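Local atomic coordinates of decapping and exoribonuclease protein 1 (Kluyveromyces lactis, PDB entry 4GPS), a protein that hydrolyses the NAD cap from the 5' end of RNAs and also acts as an mRNA decapping enzyme and 5'-3' exoribonuclease. Residues A[124-127]-A[128-132]; A[170-173]-A[174-177]. All coordinates share one frame; numbering follows the deposited sequence.

Contact 1 of 2, residues A[124-127]-A[128-132]; sequences KWEN and KAVKD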
loop_
_atom_site.group_PDB
_atom_site.type_symbol
_atom_site.label_atom_id
_atom_site.label_comp_id
_atom_site.label_asym_id
_atom_site.label_seq_id
_atom_site.Cartn_x
_atom_site.Cartn_y
_atom_site.Cartn_z
ATOM N N LYS A 124 -15.700 22.385 -6.784
ATOM C CA LYS A 124 -15.431 23.628 -7.504
ATOM C C LYS A 124 -14.460 24.529 -6.764
ATOM O O LYS A 124 -14.405 24.517 -5.546
ATOM C CB LYS A 124 -16.736 24.384 -7.783
ATOM C CG LYS A 124 -17.233 24.081 -9.195
ATOM C CD LYS A 124 -18.692 24.479 -9.476
ATOM C CE LYS A 124 -19.097 24.042 -10.904
ATOM N NZ LYS A 124 -20.576 24.056 -11.110
ATOM N N TRP A 125 -13.683 25.299 -7.511
ATOM C CA TRP A 125 -12.717 26.206 -6.904
ATOM C C TRP A 125 -13.399 27.458 -6.345
ATOM O O TRP A 125 -14.406 27.907 -6.894
ATOM C CB TRP A 125 -11.679 26.631 -7.949
ATOM C CG TRP A 125 -10.880 25.506 -8.488
ATOM C CD1 TRP A 125 -11.053 24.875 -9.682
ATOM C CD2 TRP A 125 -9.828 24.816 -7.812
ATOM N NE1 TRP A 125 -10.178 23.819 -9.791
ATOM C CE2 TRP A 125 -9.412 23.761 -8.655
ATOM C CE3 TRP A 125 -9.191 24.985 -6.573
ATOM C CZ2 TRP A 125 -8.383 22.875 -8.295
ATOM C CZ3 TRP A 125 -8.162 24.102 -6.219
ATOM C CH2 TRP A 125 -7.775 23.062 -7.082
ATOM N N GLU A 126 -12.863 28.021 -5.263
ATOM C CA GLU A 126 -13.417 29.250 -4.678
ATOM C C GLU A 126 -13.516 30.342 -5.749
ATOM O O GLU A 126 -14.550 30.991 -5.889
ATOM C CB GLU A 126 -12.519 29.770 -3.564
ATOM C CG GLU A 126 -12.395 28.854 -2.384
ATOM C CD GLU A 126 -11.172 29.174 -1.542
ATOM O OE1 GLU A 126 -11.051 30.334 -1.088
ATOM O OE2 GLU A 126 -10.335 28.266 -1.344
ATOM N N ASN A 127 -12.422 30.529 -6.492
ATOM C CA ASN A 127 -12.329 31.523 -7.566
ATOM C C ASN A 127 -11.132 31.271 -8.501
ATOM O O ASN A 127 -10.347 30.358 -8.272
ATOM C CB ASN A 127 -12.202 32.915 -6.962
ATOM C CG ASN A 127 -11.140 32.981 -5.895
ATOM O OD1 ASN A 127 -11.446 33.068 -4.701
ATOM N ND2 ASN A 127 -9.878 32.920 -6.314
ATOM N N LYS A 128 -11.003 32.097 -9.538
ATOM C CA LYS A 128 -9.919 31.983 -10.513
ATOM C C LYS A 128 -8.534 32.068 -9.894
ATOM O O LYS A 128 -7.642 31.318 -10.278
ATOM C CB LYS A 128 -10.021 33.075 -11.598
ATOM C CG LYS A 128 -10.973 32.789 -12.757
ATOM C CD LYS A 128 -10.385 31.830 -13.795
ATOM C CE LYS A 128 -10.941 30.405 -13.660
ATOM N NZ LYS A 128 -12.431 30.327 -13.756
ATOM N N ALA A 129 -8.350 32.998 -8.962
ATOM C CA ALA A 129 -7.057 33.168 -8.318
ATOM C C ALA A 129 -6.595 31.869 -7.654
ATOM O O ALA A 129 -5.458 31.446 -7.833
ATOM C CB ALA A 129 -7.122 34.290 -7.285
ATOM N N VAL A 130 -7.479 31.239 -6.889
ATOM C CA VAL A 130 -7.139 29.993 -6.212
ATOM C C VAL A 130 -6.933 28.862 -7.232
ATOM O O VAL A 130 -5.968 28.115 -7.143
ATOM C CB VAL A 130 -8.241 29.594 -5.205
ATOM C CG1 VAL A 130 -8.037 28.171 -4.754
ATOM C CG2 VAL A 130 -8.221 30.549 -4.009
ATOM N N LYS A 131 -7.830 28.747 -8.204
ATOM C CA LYS A 131 -7.702 27.708 -9.219
ATOM C C LYS A 131 -6.424 27.831 -10.024
ATOM O O LYS A 131 -5.841 26.817 -10.417
ATOM C CB LYS A 131 -8.872 27.726 -10.195
ATOM C CG LYS A 131 -8.592 26.944 -11.485
ATOM C CD LYS A 131 -9.827 26.963 -12.365
ATOM C CE LYS A 131 -9.501 26.826 -13.835
ATOM N NZ LYS A 131 -9.849 25.481 -14.293
ATOM N N ASP A 132 -5.987 29.057 -10.280
ATOM C CA ASP A 132 -4.782 29.234 -11.069
ATOM C C ASP A 132 -3.511 28.955 -10.282
ATOM O O ASP A 132 -2.422 28.979 -10.859
ATOM C CB ASP A 132 -4.732 30.627 -11.692
ATOM C CG ASP A 132 -5.748 30.808 -12.799
ATOM O OD1 ASP A 132 -6.203 29.798 -13.396
ATOM O OD2 ASP A 132 -6.080 31.981 -13.077
#

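Contact 2 of 2, residues A[170-173]-A[174-177]; sequences TLNP and EKTT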
loop_
_atom_site.group_PDB
_atom_site.type_symbol
_atom_site.label_atom_id
_atom_site.label_comp_id
_atom_site.label_asym_id
_atom_site.label_seq_id
_atom_site.Cartn_x
_atom_site.Cartn_y
_atom_site.Cartn_z
ATOM N N THR A 170 -0.553 -5.505 23.080
ATOM C CA THR A 170 -1.909 -5.493 22.585
ATOM C C THR A 170 -2.179 -6.494 21.457
ATOM O O THR A 170 -3.307 -6.607 20.991
ATOM C CB THR A 170 -2.285 -4.082 22.111
ATOM O OG1 THR A 170 -1.849 -3.124 23.090
ATOM C CG2 THR A 170 -3.813 -3.950 21.920
ATOM N N LEU A 171 -1.164 -7.232 21.019
ATOM C CA LEU A 171 -1.399 -8.176 19.945
ATOM C C LEU A 171 -2.265 -9.328 20.447
ATOM O O LEU A 171 -2.347 -9.577 21.648
ATOM C CB LEU A 171 -0.071 -8.717 19.417
ATOM C CG LEU A 171 0.759 -7.746 18.579
ATOM C CD1 LEU A 171 2.043 -8.410 18.204
ATOM C CD2 LEU A 171 -0.005 -7.311 17.338
ATOM N N ASN A 172 -2.903 -10.032 19.529
ATOM C CA ASN A 172 -3.735 -11.172 19.888
ATOM C C ASN A 172 -2.819 -12.403 19.961
ATOM O O ASN A 172 -2.414 -12.932 18.939
ATOM C CB ASN A 172 -4.813 -11.331 18.823
ATOM C CG ASN A 172 -5.750 -12.505 19.077
ATOM O OD1 ASN A 172 -6.861 -12.508 18.570
ATOM N ND2 ASN A 172 -5.308 -13.504 19.815
ATOM N N PRO A 173 -2.511 -12.882 21.178
ATOM C CA PRO A 173 -1.633 -14.040 21.416
ATOM C C PRO A 173 -2.121 -15.350 20.818
ATOM O O PRO A 173 -1.390 -16.334 20.777
ATOM C CB PRO A 173 -1.548 -14.113 22.949
ATOM C CG PRO A 173 -2.889 -13.756 23.357
ATOM C CD PRO A 173 -3.300 -12.586 22.388
ATOM N N GLU A 174 -3.362 -15.355 20.356
ATOM C CA GLU A 174 -3.972 -16.542 19.775
ATOM C C GLU A 174 -3.827 -16.611 18.248
ATOM O O GLU A 174 -4.323 -17.552 17.621
ATOM C CB GLU A 174 -5.447 -16.544 20.131
ATOM C CG GLU A 174 -6.019 -17.892 20.399
ATOM C CD GLU A 174 -6.303 -18.061 21.850
ATOM O OE1 GLU A 174 -7.257 -17.433 22.360
ATOM O OE2 GLU A 174 -5.551 -18.814 22.486
ATOM N N LYS A 175 -3.174 -15.605 17.658
ATOM C CA LYS A 175 -2.976 -15.556 16.214
ATOM C C LYS A 175 -1.534 -15.246 15.853
ATOM O O LYS A 175 -0.748 -14.836 16.701
ATOM C CB LYS A 175 -3.893 -14.488 15.605
ATOM C CG LYS A 175 -5.363 -14.769 15.861
ATOM C CD LYS A 175 -6.264 -13.614 15.497
ATOM C CE LYS A 175 -6.521 -13.589 14.016
ATOM N NZ LYS A 175 -7.497 -12.494 13.714
ATOM N N THR A 176 -1.166 -15.485 14.603
ATOM C CA THR A 176 0.185 -15.128 14.141
ATOM C C THR A 176 -0.001 -13.722 13.530
ATOM O O THR A 176 -0.935 -13.491 12.752
ATOM C CB THR A 176 0.684 -16.077 13.027
ATOM O OG1 THR A 176 0.853 -17.401 13.553
ATOM C CG2 THR A 176 2.022 -15.596 12.464
ATOM N N THR A 177 0.838 -12.767 13.906
ATOM C CA THR A 177 0.716 -11.428 13.339
ATOM C C THR A 177 1.882 -11.193 12.389
ATOM O O THR A 177 3.009 -11.480 12.762
ATOM C CB THR A 177 0.782 -10.325 14.440
ATOM O OG1 THR A 177 -0.270 -10.519 15.390
ATOM C CG2 THR A 177 0.606 -8.946 13.812
HETATM O O HOH W 1 -2.581 -9.409 16.427
#

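Contact 1 of 2, residues A[124-127]-A[128-132]
Lys131 lays the start of its side chain over one face of the Trp125 indole. Its CB lies 3.7 Å from the centroid of the five-membered ring and 23° off the ring normal, a CH-pi contact. The closest pair is Trp125 CG with Lys131 CB, 3.4 Å apart. The two side chains cross at about a right angle. Lys131 CG stands anti to the backbone N (chi1 163°), which carries the chain past the pyrrole side of the indole. Lys131 CD comes 3.6 Å from Trp125 CD1, and beyond CD the chain departs from the ring. At the six-membered ring Val130 CG1 joins in, approaching Trp125 CE3 obliquely at 3.8 Å. The other branch, Val130 CG2, lies 4.1 Å from Glu126 OE1, a loose touch against the carboxylate.

A backbone bond accompanies this packing. Asn127 sits at the N-cap, and its O accepts a nearly straight hydrogen bond of 3.0 Å from Lys131 N. This first helical turn brings Lys131 back beside Trp125. Asp132 N repeats the pattern with Lys128 O.

The contact lies at the protein surface. It joins the loop after helix 114-122 to the short helix 128-131. Glu126 and Val130 both touch Glu115 of helix 114-122, while the Trp125 ring stacks with Tyr119 of that helix and meets Phe134 just beyond the short helix.

Contact 2 of 2, residues A[170-173]-A[174-177]
The methylenes of Lys175 pass over one face of the Asn172 amide. Lys175 CD lies 3.8 Å from Asn172 CG, and Lys175 CG is nearby on the same face. Glu174 meets the end of the amide with its backbone N and its CB, while its carboxylate turns away. Asn172 CG is anti to the backbone N (chi1 179°), which swings the amide over beside the residues that follow the proline.

Asn172 to Lys175 form a type I beta turn with Pro173 and Glu174 at its corners. Lys175 N donates to Asn172 O at 3.1 Å. The donor stands above the carbonyl plane, 46° out of it. A water links the chain on the two flanks of the turn. It accepts from Asn172 N at 3.2 Å and is hydrogen-bonded to Thr177 OG1 at 2.8 Å. Next to it, Leu171 CD2 touches Thr177 CG2 at 3.9 Å. With an alanine at Asn172, the Lys175 methylenes would probably lose the flat group they pack on, and a gap is likely to open beside Glu174 N.

The lysine divides its roles: its methylenes pack locally, while NZ makes a salt bridge to Asp274 and a hydrogen bond to Ser268. The backbone bond closes the turn, the water ties its first residue to the start of strand 176-181, and the lysine's charge is paired beyond it, toward strand 273-285.

Overall arrangement
Contacts 1 and 2 are surface features on opposite sides of the chain's centre. Their centres are 50 Å apart, and their nearest atoms about 39 Å. They come in series: 124-132 is complete before 170-177 begins, with helix 156-167 between them. Both belong to the RAI1-like PD-(D/E)XK nuclease region. Contact 1 starts a short helix packed beside helix 114-122. The Trp125 side chain is about 12 Å from that of Ile294, a metal-binding residue. Contact 2 lies away from the metal and substrate sites and leads into strand 176-181, which pairs with strands 210-213 and 273-285. The latter carries the metal ligand Asp282. The two are thus probably independent local packings, contact 2 being joined to the metal site through a neighbouring strand.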